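Local coordinates for protein thermosome subunit (Methanococcoides burtonii, PDB 3AQ1) that probably binds and hydrolyses ATP to help unfolded proteins fold, as a group II chaperonin of the TCP-1 family, at residues Lys152-Arg156 with Val335-Asp339; Ala157-Ile161 with Leu327-Glu332; Leu275-Gly280 with Val314-Asn319. All coordinates share one frame; numbering follows the deposited sequence.

Contact 1 (Lys152-Arg156 with Val335-Asp339); sequences KIEKR and VDSLD
The carboxylate of D339 lies between two side chains of strand 151-157. I153 meets it at the OD1 end, somewhat to one side of the carboxylate plane, with I153 CG2 3.3 Å from D339 OD1; on the other side K155 passes loosely over the face, its nearest approach being K155 CD to D339 CB, 4.3 Å. The second flat group, the carboxylate of D336, offers OD1 to the ammonium of K155. This salt bridge is long, 3.6 Å from K155 NZ to D336 OD1, and NZ stands well out of the carboxylate plane. The lysine chain starts with CG between the backbone N and the carbonyl carbon (chi1 53°) and bends at chi2, which takes NZ to D336. Its root packs on V335, K155 CB to V335 CG1 at 3.3 Å. K155 NZ also lies 4.9 Å from D339 OD2, not in contact, so both acids would probably add to the favourable field at the lysine. Deeper along the helix, I153 continues onto L342, N343 and L346. The local axes pass 8.9 Å apart and run nearly antiparallel, at 161°. Such spacing and direction are those of an alpha/beta layer, here an edge strand of a three-stranded sheet packed against helix 332-355, consistent with the intermediate domain of group II chaperonins.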
ATOM      1  N   LYS A 152       3.267   8.571   7.706  1.00 40.16           N
ATOM      2  CA  LYS A 152       4.339   8.097   8.558  1.00 46.44           C
ATOM      3  C   LYS A 152       3.738   7.581   9.863  1.00 48.43           C
ATOM      4  O   LYS A 152       2.894   8.236  10.472  1.00 49.07           O
ATOM      5  CB  LYS A 152       5.348   9.208   8.857  1.00 45.75           C
ATOM      6  CG  LYS A 152       6.290   8.823   9.985  1.00 49.47           C
ATOM      7  CD  LYS A 152       7.208   9.941  10.415  1.00 54.65           C
ATOM      8  CE  LYS A 152       7.926   9.537  11.686  1.00 40.90           C
ATOM      9  NZ  LYS A 152       9.211  10.254  11.846  1.00 47.40           N
ATOM     10  N   ILE A 153       4.163   6.400  10.289  1.00 36.99           N
ATOM     11  CA  ILE A 153       3.707   5.885  11.564  1.00 35.95           C
ATOM     12  C   ILE A 153       4.814   6.048  12.574  1.00 40.32           C
ATOM     13  O   ILE A 153       5.939   5.638  12.347  1.00 61.40           O
ATOM     14  CB  ILE A 153       3.277   4.412  11.484  1.00 37.94           C
ATOM     15  CG1 ILE A 153       2.305   4.211  10.319  1.00 38.11           C
ATOM     16  CG2 ILE A 153       2.607   4.025  12.755  1.00 31.95           C
ATOM     17  CD1 ILE A 153       1.579   2.873  10.322  1.00 30.68           C
ATOM     18  N   GLU A 154       4.491   6.700  13.677  1.00 46.22           N
ATOM     19  CA  GLU A 154       5.436   6.926  14.760  1.00 46.55           C
ATOM     20  C   GLU A 154       4.784   6.304  15.983  1.00 55.79           C
ATOM     21  O   GLU A 154       3.712   6.739  16.421  1.00 55.32           O
ATOM     22  CB  GLU A 154       5.677   8.426  14.977  1.00 38.27           C
ATOM     23  CG  GLU A 154       6.608   8.749  16.130  1.00 57.66           C
ATOM     24  CD  GLU A 154       8.052   8.469  15.777  1.00 58.47           C
ATOM     25  OE1 GLU A 154       8.360   8.521  14.566  1.00 52.08           O
ATOM     26  OE2 GLU A 154       8.863   8.185  16.693  1.00 56.76           O
ATOM     27  N   LYS A 155       5.396   5.257  16.517  1.00 58.36           N
ATOM     28  CA  LYS A 155       4.729   4.518  17.577  1.00 60.95           C
ATOM     29  C   LYS A 155       5.044   5.069  18.961  1.00 62.11           C
ATOM     30  O   LYS A 155       6.202   5.191  19.358  1.00 71.11           O
ATOM     31  CB  LYS A 155       4.976   3.003  17.464  1.00 59.10           C
ATOM     32  CG  LYS A 155       6.418   2.589  17.382  1.00 62.77           C
ATOM     33  CD  LYS A 155       6.600   1.339  16.530  1.00 59.77           C
ATOM     34  CE  LYS A 155       8.080   0.963  16.492  1.00 72.81           C
ATOM     35  NZ  LYS A 155       8.367  -0.091  15.491  1.00 83.30           N
ATOM     36  N   ARG A 156       3.986   5.435  19.670  1.00 52.91           N
ATOM     37  CA  ARG A 156       4.097   5.925  21.030  1.00 61.57           C
ATOM     38  C   ARG A 156       3.586   4.873  22.045  1.00 68.32           C
ATOM     39  O   ARG A 156       2.375   4.680  22.213  1.00 61.48           O
ATOM     40  CB  ARG A 156       3.304   7.223  21.162  1.00 58.68           C
ATOM     41  CG  ARG A 156       3.625   8.265  20.108  1.00 63.54           C
ATOM     42  CD  ARG A 156       3.864   9.635  20.746  1.00 81.02           C
ATOM     43  NE  ARG A 156       5.067   9.648  21.578  1.00 92.30           N
ATOM     44  CZ  ARG A 156       6.266   9.232  21.169  1.00 98.95           C
ATOM     45  NH1 ARG A 156       6.434   8.763  19.935  1.00100.09           N
ATOM     46  NH2 ARG A 156       7.300   9.285  21.994  1.00100.12           N
ATOM     47  N   VAL A 335       2.277  -2.108  20.625  1.00 52.82           N
ATOM     48  CA  VAL A 335       2.425  -1.098  19.607  1.00 55.68           C
ATOM     49  C   VAL A 335       3.283  -1.549  18.422  1.00 63.11           C
ATOM     50  O   VAL A 335       3.105  -1.046  17.313  1.00 68.70           O
ATOM     51  CB  VAL A 335       2.946   0.192  20.236  1.00 54.86           C
ATOM     52  CG1 VAL A 335       4.252   0.608  19.603  1.00 58.71           C
ATOM     53  CG2 VAL A 335       1.884   1.260  20.158  1.00 49.04           C
ATOM     54  N   ASP A 336       4.197  -2.497  18.632  1.00 61.27           N
ATOM     55  CA  ASP A 336       4.951  -3.051  17.503  1.00 58.86           C
ATOM     56  C   ASP A 336       4.020  -3.781  16.534  1.00 62.46           C
ATOM     57  O   ASP A 336       4.101  -3.581  15.320  1.00 67.33           O
ATOM     58  CB  ASP A 336       6.069  -3.988  17.960  1.00 56.50           C
ATOM     59  CG  ASP A 336       7.207  -3.256  18.640  1.00 75.15           C
ATOM     60  OD1 ASP A 336       7.431  -2.064  18.338  1.00 80.25           O
ATOM     61  OD2 ASP A 336       7.884  -3.881  19.484  1.00 86.14           O
ATOM     62  N   SER A 337       3.132  -4.606  17.084  1.00 45.81           N
ATOM     63  CA  SER A 337       2.178  -5.379  16.298  1.00 48.60           C
ATOM     64  C   SER A 337       1.142  -4.505  15.617  1.00 47.76           C
ATOM     65  O   SER A 337       0.785  -4.732  14.458  1.00 53.77           O
ATOM     66  CB  SER A 337       1.457  -6.401  17.185  1.00 58.42           C
ATOM     67  OG  SER A 337       2.390  -7.181  17.897  1.00 72.66           O
ATOM     68  N   LEU A 338       0.626  -3.526  16.351  1.00 40.38           N
ATOM     69  CA  LEU A 338      -0.299  -2.572  15.756  1.00 43.83           C
ATOM     70  C   LEU A 338       0.345  -1.897  14.540  1.00 49.91           C
ATOM     71  O   LEU A 338      -0.264  -1.832  13.474  1.00 49.91           O
ATOM     72  CB  LEU A 338      -0.759  -1.538  16.783  1.00 41.84           C
ATOM     73  CG  LEU A 338      -1.663  -2.118  17.872  1.00 44.71           C
ATOM     74  CD1 LEU A 338      -2.103  -1.050  18.877  1.00 44.81           C
ATOM     75  CD2 LEU A 338      -2.864  -2.818  17.249  1.00 35.06           C
ATOM     76  N   ASP A 339       1.584  -1.429  14.687  1.00 47.61           N
ATOM     77  CA  ASP A 339       2.275  -0.835  13.554  1.00 53.07           C
ATOM     78  C   ASP A 339       2.304  -1.764  12.344  1.00 50.94           C
ATOM     79  O   ASP A 339       1.943  -1.348  11.244  1.00 53.53           O
ATOM     80  CB  ASP A 339       3.686  -0.376  13.912  1.00 59.67           C
ATOM     81  CG  ASP A 339       4.467   0.096  12.696  1.00 64.53           C
ATOM     82  OD1 ASP A 339       4.486   1.313  12.436  1.00 70.89           O
ATOM     83  OD2 ASP A 339       5.052  -0.750  11.982  1.00 71.65           O
TER

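Contact 2 (Ala157-Ile161 with Leu327-Glu332); sequences AGGSI and LHGGTE
Leaving its strand, the loop 157-161 curls round the end of strand 323-329, G158 CA lying 4.9 Å from G330 CA, with one weak, bent hydrogen bond from G158 N to G329 O (2.9 Å, 126° at the hydrogen). Positive phi at both G158 and G159 makes the bend, where a CB would press on the preceding carbonyl. H328 lies against this turn, its CG anti to the carbonyl carbon: G158 O comes to the ring edge, near its plane, 3.1 Å from H328 CD2, while S160 O faces H328 CB. I161 CA-H points to H328 O (3.1 Å between CA and O, 143° at the hydrogen), and G330 CA makes a second such contact with G159 O. I161 CG1 lies 4.4 Å from L327 CD1; helix 121-132 covers both, with L124 on I161 and L127 on L327. At the other end A157 CB rests on E332 CA (3.9 Å), just after T331, whose OG1 caps V334 N at the start of helix 332-355. The join is made mainly by backbone atoms with few directed bonds; the carbonyls of G158 and G159 lie near that of G329 with no proton between, so polar chemistry probably adds little strength.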
ATOM      1  N   ALA A 157       4.507   4.186  22.715  1.00 70.45           N
ATOM      2  CA  ALA A 157       4.108   3.178  23.689  1.00 70.08           C
ATOM      3  C   ALA A 157       3.338   3.822  24.839  1.00 70.63           C
ATOM      4  O   ALA A 157       3.714   4.892  25.320  1.00 70.37           O
ATOM      5  CB  ALA A 157       5.321   2.436  24.206  1.00 73.95           C
ATOM      6  N   GLY A 158       2.253   3.178  25.267  1.00 70.04           N
ATOM      7  CA  GLY A 158       1.462   3.664  26.386  1.00 69.41           C
ATOM      8  C   GLY A 158       0.077   4.177  26.019  1.00 80.39           C
ATOM      9  O   GLY A 158      -0.097   4.816  24.979  1.00 85.95           O
ATOM     10  N   GLY A 159      -0.907   3.898  26.878  1.00 79.96           N
ATOM     11  CA  GLY A 159      -2.282   4.319  26.664  1.00 64.88           C
ATOM     12  C   GLY A 159      -3.090   3.330  25.846  1.00 68.46           C
ATOM     13  O   GLY A 159      -2.796   2.136  25.821  1.00 79.87           O
ATOM     14  N   SER A 160      -4.112   3.843  25.170  1.00 59.25           N
ATOM     15  CA  SER A 160      -5.020   3.043  24.363  1.00 52.44           C
ATOM     16  C   SER A 160      -4.876   3.426  22.894  1.00 60.36           C
ATOM     17  O   SER A 160      -4.417   4.517  22.566  1.00 64.49           O
ATOM     18  CB  SER A 160      -6.466   3.258  24.855  1.00 59.22           C
ATOM     19  OG  SER A 160      -7.452   3.117  23.837  1.00 55.82           O
ATOM     20  N   ILE A 161      -5.264   2.528  21.999  1.00 56.76           N
ATOM     21  CA  ILE A 161      -5.245   2.846  20.583  1.00 52.94           C
ATOM     22  C   ILE A 161      -6.154   4.044  20.318  1.00 63.51           C
ATOM     23  O   ILE A 161      -6.059   4.695  19.283  1.00 66.37           O
ATOM     24  CB  ILE A 161      -5.726   1.659  19.771  1.00 49.53           C
ATOM     25  CG1 ILE A 161      -5.487   1.882  18.287  1.00 40.66           C
ATOM     26  CG2 ILE A 161      -7.189   1.412  20.035  1.00 53.18           C
ATOM     27  CD1 ILE A 161      -5.897   0.698  17.479  1.00 49.75           C
ATOM     28  N   LEU A 327       0.738   6.489  16.820  1.00 58.83           N
ATOM     29  CA  LEU A 327       0.034   5.268  17.215  1.00 52.06           C
ATOM     30  C   LEU A 327       0.285   4.901  18.676  1.00 52.00           C
ATOM     31  O   LEU A 327       1.437   4.716  19.081  1.00 49.46           O
ATOM     32  CB  LEU A 327       0.473   4.109  16.321  1.00 47.04           C
ATOM     33  CG  LEU A 327      -0.205   2.752  16.504  1.00 41.45           C
ATOM     34  CD1 LEU A 327      -1.701   2.895  16.314  1.00 39.92           C
ATOM     35  CD2 LEU A 327       0.376   1.757  15.510  1.00 36.36           C
ATOM     36  N   HIS A 328      -0.790   4.797  19.458  1.00 48.17           N
ATOM     37  CA  HIS A 328      -0.692   4.372  20.859  1.00 52.27           C
ATOM     38  C   HIS A 328      -1.198   2.941  21.112  1.00 62.08           C
ATOM     39  O   HIS A 328      -2.139   2.476  20.468  1.00 60.83           O
ATOM     40  CB  HIS A 328      -1.446   5.342  21.766  1.00 59.24           C
ATOM     41  CG  HIS A 328      -0.762   6.658  21.945  1.00 65.04           C
ATOM     42  ND1 HIS A 328      -1.026   7.748  21.147  1.00 68.15           N
ATOM     43  CD2 HIS A 328       0.185   7.058  22.828  1.00 65.54           C
ATOM     44  CE1 HIS A 328      -0.268   8.764  21.528  1.00 70.99           C
ATOM     45  NE2 HIS A 328       0.477   8.370  22.543  1.00 57.32           N
ATOM     46  N   GLY A 329      -0.563   2.258  22.061  1.00 68.66           N
ATOM     47  CA  GLY A 329      -0.971   0.930  22.493  1.00 68.98           C
ATOM     48  C   GLY A 329      -0.700   0.758  23.979  1.00 70.68           C
ATOM     49  O   GLY A 329      -0.044   1.607  24.579  1.00 61.18           O
ATOM     50  N   GLY A 330      -1.191  -0.326  24.580  1.00 68.99           N
ATOM     51  CA  GLY A 330      -0.983  -0.535  26.003  1.00 58.93           C
ATOM     52  C   GLY A 330       0.487  -0.558  26.395  1.00 61.65           C
ATOM     53  O   GLY A 330       0.896   0.079  27.373  1.00 59.07           O
ATOM     54  N   THR A 331       1.286  -1.291  25.618  1.00 67.72           N
ATOM     55  CA  THR A 331       2.692  -1.547  25.944  1.00 73.20           C
ATOM     56  C   THR A 331       3.619  -1.340  24.750  1.00 72.13           C
ATOM     57  O   THR A 331       3.173  -1.148  23.627  1.00 71.49           O
ATOM     58  CB  THR A 331       2.902  -3.016  26.386  1.00 74.26           C
ATOM     59  OG1 THR A 331       2.853  -3.878  25.238  1.00 62.18           O
ATOM     60  CG2 THR A 331       1.833  -3.442  27.374  1.00 77.48           C
ATOM     61  N   GLU A 332       4.920  -1.409  25.004  1.00 79.68           N
ATOM     62  CA  GLU A 332       5.910  -1.458  23.939  1.00 82.71           C
ATOM     63  C   GLU A 332       5.565  -2.507  22.889  1.00 79.62           C
ATOM     64  O   GLU A 332       5.594  -2.228  21.692  1.00 76.26           O
ATOM     65  CB  GLU A 332       7.279  -1.801  24.520  1.00103.14           C
ATOM     66  CG  GLU A 332       8.382  -1.895  23.483  1.00106.81           C
ATOM     67  CD  GLU A 332       9.125  -0.589  23.323  1.00106.39           C
ATOM     68  OE1 GLU A 332       9.037   0.261  24.240  1.00 99.89           O
ATOM     69  OE2 GLU A 332       9.798  -0.416  22.286  1.00109.26           O
TER

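Contact 3 (Leu275-Gly280 with Val314-Asn319); sequences LSKVTG and VTGCQN
The last turn of helix 269-279 lies beside the end of strand 310-317, where the chain turns a corner at G316; the nearest CA pairs are T279 with Q318 (5.3 Å) and V278 with N319 (5.6 Å). G280 ends the helix with a phi of 89°, and no clear hydrogen bond joins the two segments. V278 O, near the helix end, instead faces C317 CB at 3.4 Å. C317 is the hub of the apolar contact. Its SG rests against two methyl groups of successive helix residues, 3.8 Å from V278 CG2 and 4.0 Å from T279 CG2. The threonine is turned for this by chi1 of 73°, which sets CG2 beside the backbone N and anti to the carbonyl carbon, and brings OG1 back over the helix. OG1 then donates to L275 O (2.7 Å), standing 42° out of the carbonyl plane, while T279 N reaches the same oxygen from the opposite face; OG1 also accepts a hydrogen bond from A281 N. One turn earlier L275 CD2 meets V314 CG2 at 4.1 Å, the two side chains crossing at about a right angle, and both also touch F243 of strand 241-244. Replacing T279 by an alanine would probably deprive A281 N of its side-chain partner and open a gap beside C317 SG. L275 and T279 further touch L192 and I190 of strand 184-193, so the helix end packs on strands 184-193, 241-244 and 310-317 of one mixed sheet, consistent with the apical domain of group II chaperonins. The side-chain core of the interface is methyl groups and sulfur, with V278 O at its border, whereas the clear hydrogen bonds of T279 OG1 stay with the helix and the residue after G280.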
ATOM      1  N   LEU A 275      11.044  15.111   5.192  1.00 46.52           N
ATOM      2  CA  LEU A 275      11.114  16.572   5.279  1.00 49.89           C
ATOM      3  C   LEU A 275      11.224  17.187   3.887  1.00 50.57           C
ATOM      4  O   LEU A 275      10.546  18.170   3.576  1.00 48.94           O
ATOM      5  CB  LEU A 275      12.271  17.037   6.170  1.00 33.91           C
ATOM      6  CG  LEU A 275      12.027  16.834   7.660  1.00 38.72           C
ATOM      7  CD1 LEU A 275      13.339  16.731   8.417  1.00 36.37           C
ATOM      8  CD2 LEU A 275      11.115  17.911   8.220  1.00 26.32           C
ATOM      9  N   SER A 276      12.061  16.586   3.049  1.00 40.92           N
ATOM     10  CA  SER A 276      12.249  17.081   1.701  1.00 46.25           C
ATOM     11  C   SER A 276      10.934  17.116   0.920  1.00 54.06           C
ATOM     12  O   SER A 276      10.621  18.112   0.274  1.00 60.95           O
ATOM     13  CB  SER A 276      13.293  16.243   0.968  1.00 51.35           C
ATOM     14  OG  SER A 276      13.677  16.875  -0.240  1.00 54.71           O
ATOM     15  N   LYS A 277      10.155  16.043   0.994  1.00 52.83           N
ATOM     16  CA  LYS A 277       8.923  15.967   0.213  1.00 60.56           C
ATOM     17  C   LYS A 277       7.821  16.890   0.724  1.00 59.54           C
ATOM     18  O   LYS A 277       7.202  17.603  -0.075  1.00 63.95           O
ATOM     19  CB  LYS A 277       8.406  14.526   0.090  1.00 72.64           C
ATOM     20  CG  LYS A 277       9.293  13.603  -0.739  1.00 92.42           C
ATOM     21  CD  LYS A 277       9.034  12.134  -0.380  1.00106.99           C
ATOM     22  CE  LYS A 277      10.107  11.204  -0.947  1.00108.08           C
ATOM     23  NZ  LYS A 277      10.112   9.879  -0.254  1.00103.42           N
ATOM     24  N   VAL A 278       7.565  16.883   2.033  1.00 54.90           N
ATOM     25  CA  VAL A 278       6.514  17.756   2.575  1.00 62.93           C
ATOM     26  C   VAL A 278       6.861  19.248   2.613  1.00 58.40           C
ATOM     27  O   VAL A 278       5.957  20.061   2.503  1.00 58.41           O
ATOM     28  CB  VAL A 278       5.958  17.321   3.969  1.00 47.58           C
ATOM     29  CG1 VAL A 278       5.383  15.940   3.908  1.00 53.78           C
ATOM     30  CG2 VAL A 278       7.012  17.424   5.046  1.00 46.74           C
ATOM     31  N   THR A 279       8.141  19.609   2.753  1.00 53.19           N
ATOM     32  CA  THR A 279       8.515  21.024   2.862  1.00 46.23           C
ATOM     33  C   THR A 279       9.051  21.654   1.598  1.00 53.34           C
ATOM     34  O   THR A 279       9.075  22.873   1.498  1.00 68.80           O
ATOM     35  CB  THR A 279       9.593  21.293   3.923  1.00 37.64           C
ATOM     36  OG1 THR A 279      10.853  20.809   3.453  1.00 40.45           O
ATOM     37  CG2 THR A 279       9.242  20.669   5.249  1.00 31.15           C
ATOM     38  N   GLY A 280       9.524  20.842   0.660  1.00 53.64           N
ATOM     39  CA  GLY A 280      10.077  21.366  -0.583  1.00 49.58           C
ATOM     40  C   GLY A 280      11.567  21.655  -0.492  1.00 47.97           C
ATOM     41  O   GLY A 280      12.192  22.123  -1.451  1.00 50.13           O
ATOM     42  N   VAL A 314       6.278  19.382  12.638  1.00 37.59           N
ATOM     43  CA  VAL A 314       6.330  20.231  11.453  1.00 38.18           C
ATOM     44  C   VAL A 314       4.953  20.231  10.774  1.00 44.44           C
ATOM     45  O   VAL A 314       4.647  19.350   9.997  1.00 44.36           O
ATOM     46  CB  VAL A 314       7.393  19.718  10.468  1.00 37.79           C
ATOM     47  CG1 VAL A 314       7.490  20.618   9.280  1.00 31.37           C
ATOM     48  CG2 VAL A 314       8.734  19.616  11.158  1.00 25.94           C
ATOM     49  N   THR A 315       4.120  21.217  11.091  1.00 55.13           N
ATOM     50  CA  THR A 315       2.749  21.283  10.582  1.00 49.65           C
ATOM     51  C   THR A 315       2.528  22.442   9.598  1.00 55.97           C
ATOM     52  O   THR A 315       3.369  23.329   9.448  1.00 49.04           O
ATOM     53  CB  THR A 315       1.738  21.442  11.727  1.00 40.95           C
ATOM     54  OG1 THR A 315       2.012  22.649  12.436  1.00 47.69           O
ATOM     55  CG2 THR A 315       1.856  20.306  12.691  1.00 39.89           C
ATOM     56  N   GLY A 316       1.378  22.432   8.937  1.00 62.23           N
ATOM     57  CA  GLY A 316       1.055  23.442   7.944  1.00 52.72           C
ATOM     58  C   GLY A 316       1.977  23.436   6.745  1.00 48.14           C
ATOM     59  O   GLY A 316       2.152  24.465   6.120  1.00 54.49           O
ATOM     60  N   CYS A 317       2.561  22.283   6.424  1.00 55.12           N
ATOM     61  CA  CYS A 317       3.627  22.209   5.420  1.00 51.51           C
ATOM     62  C   CYS A 317       3.157  22.550   4.024  1.00 63.57           C
ATOM     63  O   CYS A 317       1.976  22.394   3.698  1.00 47.50           O
ATOM     64  CB  CYS A 317       4.296  20.837   5.395  1.00 41.98           C
ATOM     65  SG  CYS A 317       5.476  20.537   6.691  1.00140.31           S
ATOM     66  N   GLN A 318       4.125  23.013   3.229  1.00 86.24           N
ATOM     67  CA  GLN A 318       3.963  23.481   1.855  1.00 99.32           C
ATOM     68  C   GLN A 318       2.980  22.637   1.036  1.00112.48           C
ATOM     69  O   GLN A 318       1.789  22.962   0.942  1.00109.53           O
ATOM     70  CB  GLN A 318       5.350  23.527   1.188  1.00102.03           C
ATOM     71  CG  GLN A 318       5.365  23.983  -0.271  1.00117.24           C
ATOM     72  CD  GLN A 318       6.767  24.315  -0.791  1.00122.90           C
ATOM     73  OE1 GLN A 318       7.719  24.459  -0.019  1.00117.11           O
ATOM     74  NE2 GLN A 318       6.890  24.454  -2.110  1.00129.64           N
ATOM     75  N   ASN A 319       3.486  21.559   0.441  1.00125.45           N
ATOM     76  CA  ASN A 319       2.656  20.629  -0.322  1.00136.52           C
ATOM     77  C   ASN A 319       2.394  19.339   0.448  1.00129.02           C
ATOM     78  O   ASN A 319       2.954  18.285   0.140  1.00131.88           O
ATOM     79  CB  ASN A 319       3.296  20.316  -1.677  1.00147.22           C
ATOM     80  CG  ASN A 319       3.006  21.383  -2.720  1.00152.52           C
ATOM     81  OD1 ASN A 319       1.860  21.568  -3.133  1.00151.27           O
ATOM     82  ND2 ASN A 319       4.046  22.090  -3.154  1.00154.32           N
TER

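Contacts 1 and 2 share one small sheet and one chain path: strand 151-157 runs parallel to strand 323-329, which leads through the turn of contact 2 into helix 332-355 of contact 1. Their centres are 9 Å apart, and probable backbone bonds stitch them, R156 N to L327 O at 2.7 Å and L327 N to E154 O at 3.0 Å; V335 CG2 also packs on G329 N. Contact 3 is separate, its centre 22 Å from that of contact 1 and 27 Å from that of contact 2, with nearest atoms about 8 and 14 Å away. In sequence the three are nested, 3 inside 2 inside 1, as expected for an apical insertion within an intermediate domain.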